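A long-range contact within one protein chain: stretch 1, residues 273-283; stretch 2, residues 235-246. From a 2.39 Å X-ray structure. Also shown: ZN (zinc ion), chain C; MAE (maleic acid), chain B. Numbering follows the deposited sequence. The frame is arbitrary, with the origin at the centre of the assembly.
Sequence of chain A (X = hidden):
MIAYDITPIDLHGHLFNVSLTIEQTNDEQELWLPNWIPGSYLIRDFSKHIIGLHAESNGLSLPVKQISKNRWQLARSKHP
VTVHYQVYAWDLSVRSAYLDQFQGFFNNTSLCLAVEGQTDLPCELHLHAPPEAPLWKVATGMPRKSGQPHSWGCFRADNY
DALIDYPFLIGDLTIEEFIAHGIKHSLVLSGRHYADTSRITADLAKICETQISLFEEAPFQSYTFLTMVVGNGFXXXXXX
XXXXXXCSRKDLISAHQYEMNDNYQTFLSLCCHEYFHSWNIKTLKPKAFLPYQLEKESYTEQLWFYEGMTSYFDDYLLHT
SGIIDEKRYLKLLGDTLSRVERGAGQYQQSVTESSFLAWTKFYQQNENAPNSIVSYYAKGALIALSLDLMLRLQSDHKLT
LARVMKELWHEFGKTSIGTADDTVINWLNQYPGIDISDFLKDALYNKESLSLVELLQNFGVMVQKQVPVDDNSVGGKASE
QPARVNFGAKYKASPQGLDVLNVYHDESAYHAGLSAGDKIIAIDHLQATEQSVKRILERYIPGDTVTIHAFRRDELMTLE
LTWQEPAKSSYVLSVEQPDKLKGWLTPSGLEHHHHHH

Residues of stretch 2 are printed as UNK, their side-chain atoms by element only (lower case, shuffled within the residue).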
# COMPACT_ATOMS: atom_id res chain seq x y z
N HIS A 273 5.01 -1.25 -7.65
CA HIS A 273 4.03 -0.30 -7.14
C HIS A 273 4.70 0.86 -6.38
O HIS A 273 4.41 2.04 -6.62
CB HIS A 273 3.05 -1.04 -6.23
CG HIS A 273 1.93 -0.18 -5.71
ND1 HIS A 273 0.68 -0.18 -6.28
CD2 HIS A 273 1.89 0.70 -4.69
CE1 HIS A 273 -0.10 0.66 -5.62
NE2 HIS A 273 0.61 1.21 -4.65
N GLU A 274 5.60 0.53 -5.45
CA GLU A 274 6.26 1.57 -4.67
C GLU A 274 7.19 2.42 -5.54
O GLU A 274 7.24 3.64 -5.39
CB GLU A 274 7.05 0.94 -3.52
CG GLU A 274 6.22 0.05 -2.58
CD GLU A 274 4.92 0.70 -2.13
OE1 GLU A 274 4.86 1.94 -2.05
OE2 GLU A 274 3.96 -0.04 -1.83
N TYR A 275 7.90 1.77 -6.46
CA TYR A 275 8.82 2.44 -7.36
C TYR A 275 8.07 3.47 -8.20
O TYR A 275 8.49 4.63 -8.32
CB TYR A 275 9.49 1.42 -8.28
CG TYR A 275 10.76 1.91 -8.96
CD1 TYR A 275 11.93 2.12 -8.23
CD2 TYR A 275 10.80 2.11 -10.35
CE1 TYR A 275 13.10 2.52 -8.86
CE2 TYR A 275 11.97 2.51 -10.99
CZ TYR A 275 13.12 2.71 -10.24
OH TYR A 275 14.29 3.06 -10.87
N PHE A 276 6.94 3.06 -8.77
CA PHE A 276 6.12 3.94 -9.59
C PHE A 276 5.72 5.17 -8.79
O PHE A 276 5.66 6.30 -9.32
CB PHE A 276 4.85 3.21 -10.04
CG PHE A 276 4.10 3.91 -11.14
CD1 PHE A 276 4.54 3.82 -12.46
CD2 PHE A 276 2.98 4.69 -10.86
CE1 PHE A 276 3.87 4.48 -13.49
CE2 PHE A 276 2.30 5.36 -11.88
CZ PHE A 276 2.75 5.26 -13.20
N HIS A 277 5.44 4.95 -7.51
CA HIS A 277 5.05 6.02 -6.59
C HIS A 277 6.13 7.11 -6.53
O HIS A 277 5.85 8.26 -6.14
CB HIS A 277 4.78 5.48 -5.18
CG HIS A 277 3.35 5.10 -4.94
ND1 HIS A 277 2.28 5.89 -5.33
CD2 HIS A 277 2.81 4.04 -4.29
CE1 HIS A 277 1.16 5.34 -4.92
NE2 HIS A 277 1.45 4.22 -4.29
N SER A 278 7.37 6.76 -6.88
CA SER A 278 8.46 7.74 -6.86
C SER A 278 8.05 8.93 -7.72
O SER A 278 8.38 10.10 -7.41
CB SER A 278 9.74 7.15 -7.43
OG SER A 278 10.34 6.29 -6.48
N TRP A 279 7.38 8.64 -8.83
CA TRP A 279 6.94 9.70 -9.71
C TRP A 279 5.53 10.08 -9.30
O TRP A 279 5.20 11.26 -9.11
CB TRP A 279 6.90 9.21 -11.16
CG TRP A 279 8.24 9.03 -11.76
CD1 TRP A 279 8.94 9.94 -12.51
CD2 TRP A 279 9.03 7.84 -11.72
NE1 TRP A 279 10.13 9.39 -12.93
CE2 TRP A 279 10.21 8.10 -12.47
CE3 TRP A 279 8.86 6.58 -11.12
CZ2 TRP A 279 11.21 7.15 -12.64
CZ3 TRP A 279 9.86 5.63 -11.29
CH2 TRP A 279 11.02 5.92 -12.05
N ASN A 280 4.69 9.06 -9.16
CA ASN A 280 3.30 9.30 -8.80
C ASN A 280 3.06 9.29 -7.30
O ASN A 280 3.08 8.22 -6.68
CB ASN A 280 2.48 8.21 -9.50
CG ASN A 280 1.02 8.59 -9.71
OD1 ASN A 280 0.64 9.75 -9.60
ND2 ASN A 280 0.20 7.58 -10.05
N ILE A 281 2.94 10.50 -6.74
CA ILE A 281 2.74 10.78 -5.32
C ILE A 281 3.90 11.35 -4.54
O ILE A 281 3.68 12.01 -3.51
CB ILE A 281 2.17 9.58 -4.52
CG1 ILE A 281 1.39 10.10 -3.31
CG2 ILE A 281 3.31 8.77 -3.91
CD1 ILE A 281 0.30 11.08 -3.68
N LYS A 282 5.12 11.05 -4.98
CA LYS A 282 6.26 11.57 -4.26
C LYS A 282 6.68 12.90 -4.89
O LYS A 282 7.08 13.82 -4.17
CB LYS A 282 7.45 10.61 -4.29
CG LYS A 282 7.34 9.49 -3.25
CD LYS A 282 6.44 9.90 -2.08
CE LYS A 282 7.24 10.57 -1.01
NZ LYS A 282 6.35 11.43 -0.21
N THR A 283 6.60 13.00 -6.23
CA THR A 283 6.96 14.24 -6.91
C THR A 283 5.70 14.85 -7.53
O THR A 283 5.40 16.02 -7.31
CB THR A 283 8.05 14.02 -7.97
OG1 THR A 283 7.78 12.81 -8.69
CG2 THR A 283 9.41 13.93 -7.30
N UNK A 235 2.91 -5.35 2.76
CA UNK A 235 2.83 -3.92 2.95
C UNK A 235 4.05 -3.19 2.44
O UNK A 235 5.15 -3.75 2.38
N UNK A 236 3.84 -1.93 2.07
CA UNK A 236 4.92 -1.11 1.57
C UNK A 236 4.55 0.36 1.67
O UNK A 236 3.38 0.72 1.67
N UNK A 237 5.57 1.21 1.79
CA UNK A 237 5.35 2.65 1.87
C UNK A 237 6.38 3.32 0.97
O UNK A 237 7.58 3.12 1.12
c UNK A 237 5.49 3.15 3.31
c UNK A 237 3.79 4.94 2.91
c UNK A 237 5.18 4.98 4.99
c UNK A 237 5.16 4.64 3.51
N UNK A 238 5.90 4.11 0.03
CA UNK A 238 6.76 4.80 -0.92
C UNK A 238 7.49 5.99 -0.31
O UNK A 238 7.03 6.59 0.65
c UNK A 238 3.69 5.93 -1.11
o UNK A 238 2.71 6.70 -1.07
c UNK A 238 5.93 5.31 -2.10
o UNK A 238 3.66 4.77 -0.64
c UNK A 238 4.97 6.42 -1.74
N UNK A 239 8.64 6.31 -0.90
CA UNK A 239 9.46 7.44 -0.48
C UNK A 239 10.20 7.97 -1.71
O UNK A 239 10.31 7.26 -2.72
n UNK A 239 9.02 7.55 2.68
c UNK A 239 8.42 6.92 3.67
c UNK A 239 10.41 7.01 0.64
n UNK A 239 8.68 5.63 3.57
c UNK A 239 9.70 6.63 1.90
c UNK A 239 9.48 5.42 2.47
N UNK A 240 10.70 9.20 -1.62
CA UNK A 240 11.37 9.83 -2.76
C UNK A 240 12.52 9.05 -3.39
O UNK A 240 12.67 9.08 -4.60
c UNK A 240 12.85 11.36 -1.29
n UNK A 240 11.74 13.19 -0.08
c UNK A 240 11.49 14.43 0.33
n UNK A 240 10.40 14.70 1.05
n UNK A 240 12.33 15.40 0.05
c UNK A 240 11.83 11.24 -2.40
c UNK A 240 12.93 12.81 -0.84
N UNK A 241 13.32 8.34 -2.60
CA UNK A 241 14.41 7.58 -3.21
C UNK A 241 14.58 6.20 -2.56
O UNK A 241 15.65 5.58 -2.64
n UNK A 241 17.64 8.73 -1.72
o UNK A 241 15.63 8.31 -0.77
c UNK A 241 15.71 8.39 -3.17
c UNK A 241 16.33 8.47 -1.77
N UNK A 242 13.51 5.73 -1.94
CA UNK A 242 13.50 4.42 -1.29
C UNK A 242 12.07 4.01 -0.97
O UNK A 242 11.11 4.77 -1.16
o UNK A 242 13.57 5.24 0.99
c UNK A 242 14.28 4.49 0.03
N UNK A 243 11.93 2.79 -0.47
CA UNK A 243 10.63 2.28 -0.07
C UNK A 243 10.86 1.26 1.04
O UNK A 243 11.89 0.60 1.08
c UNK A 243 9.86 1.62 -1.25
o UNK A 243 8.57 1.20 -0.79
c UNK A 243 10.62 0.43 -1.80
N UNK A 244 9.90 1.18 1.95
CA UNK A 244 9.97 0.22 3.05
C UNK A 244 8.91 -0.84 2.77
O UNK A 244 7.71 -0.54 2.64
c UNK A 244 9.70 0.92 4.38
N UNK A 245 9.35 -2.09 2.66
CA UNK A 245 8.46 -3.20 2.37
C UNK A 245 8.46 -4.26 3.45
O UNK A 245 9.47 -4.52 4.09
c UNK A 245 7.90 -2.38 -0.70
c UNK A 245 9.87 -3.91 -1.22
c UNK A 245 8.87 -3.88 1.06
c UNK A 245 9.19 -3.02 -0.16
N UNK A 246 7.30 -4.89 3.63
CA UNK A 246 7.17 -5.99 4.57
C UNK A 246 6.58 -7.09 3.70
O UNK A 246 5.49 -6.94 3.17
c UNK A 246 7.26 -7.25 7.32
c UNK A 246 5.95 -6.85 6.64
c UNK A 246 4.89 -6.48 7.66
c UNK A 246 6.20 -5.66 5.70
ZN ZN C . 0.16 3.01 -3.36
C1 MAE B . 0.23 2.35 -0.77
O1 MAE B . -0.78 3.13 -0.91
O2 MAE B . 1.26 2.59 -1.43
C2 MAE B . 0.11 1.25 0.21
C3 MAE B . 0.09 1.25 1.54
C4 MAE B . 0.18 2.41 2.41
O3 MAE B . 0.33 3.60 2.05
O4 MAE B . 0.05 2.16 3.63
O HOH W 1 5.77 8.93 1.60
O HOH W 2 9.20 4.80 -3.55

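Position 235 has no side-chain atoms, and its phi/psi of 151/153 would jam a CB against the carbonyl O of the residue before; it is Gly235. Position 236 is equally bare. Here the reason lies across the contact, since an ideal CB would sit 2.8 Å from OE2 of Glu274, a clash; this is Gly236, whose C lies 3.6 Å from the same OE2.

Position 237 carries four carbons forked at the second and directs its CA-to-CB bond away from stretch 1, and its side chain makes no close contact there. Four carbons with that fork make it Leu237. Its backbone pairs with position 244, N to O at 2.9 Å and O to N at 3.1 Å, so the two strands lie side by side.

Position 238 points toward stretch 1 with three carbons, the third carrying two oxygens, set against His277, Ile281, Lys282 and Glu274; this is Glu238. Its CB packs 3.3 Å from CB of His277, and its CD lies over one face of the His277 ring. CG of Glu238 is 3.8 Å from CD of Lys282, and OE2 is 3.6 Å from CG2 of Ile281. The carboxylate also meets its own kind: OE1 of Glu238 is 3.4 Å from OE1 of Glu274, a close approach of like charges.

Position 239 has one carbon followed by a five-membered ring of three carbons and two nitrogens. Its CA-to-CB bond points away from stretch 1, and the closest contact to Lys282 is made by the backbone; the ring makes it His239, with C 3.6 Å from CG of Lys282. Position 240 has three carbons, a nitrogen, and a carbon bearing two more nitrogens. It too points away, leaving its backbone to meet Lys282: Arg240, its N 3.7 Å from CG of Lys282.

Position 241, two carbons with one oxygen and one nitrogen on the second, has the atoms of an amide and is Asn241; position 242, one carbon and one oxygen, is Ser242. Neither touches stretch 1. At 243 a carbon carrying one oxygen and one carbon points toward the helix and touches Glu274, giving Thr243. Its OG1 lies 3.1 Å from CB of Glu274 and donates a hydrogen bond to O of Leu237 at 2.9 Å, tying the strands together. Position 244 has a single carbon, directed away: Ala244. Position 245, four carbons forked at the second and reaching Glu274, is Leu245, with CD2 3.5 Å from CG of Glu274. Position 246 has the same pattern and is Leu246, out of reach of stretch 1.

No direct hydrogen bond joins the stretches; packing and water do the work. Glu274 and Lys282 lie against the strand and the turn after it. Water 1 can donate to O of Glu238 (2.8 Å) and accepts from NZ of Lys282 (3.1 Å), while water 2 accepts from N of His239 (3.1 Å) and can donate to O of Glu274 (2.9 Å). The contact borders the metal site: NE2 of His273 and NE2 of His277 bind zinc at 2.3 and 2.0 Å, and maleic acid O2, another zinc ligand, lies 3.3 Å from OE1 of Glu238.

Stretch 2, residues 235-246: GGLEHRNSTALL
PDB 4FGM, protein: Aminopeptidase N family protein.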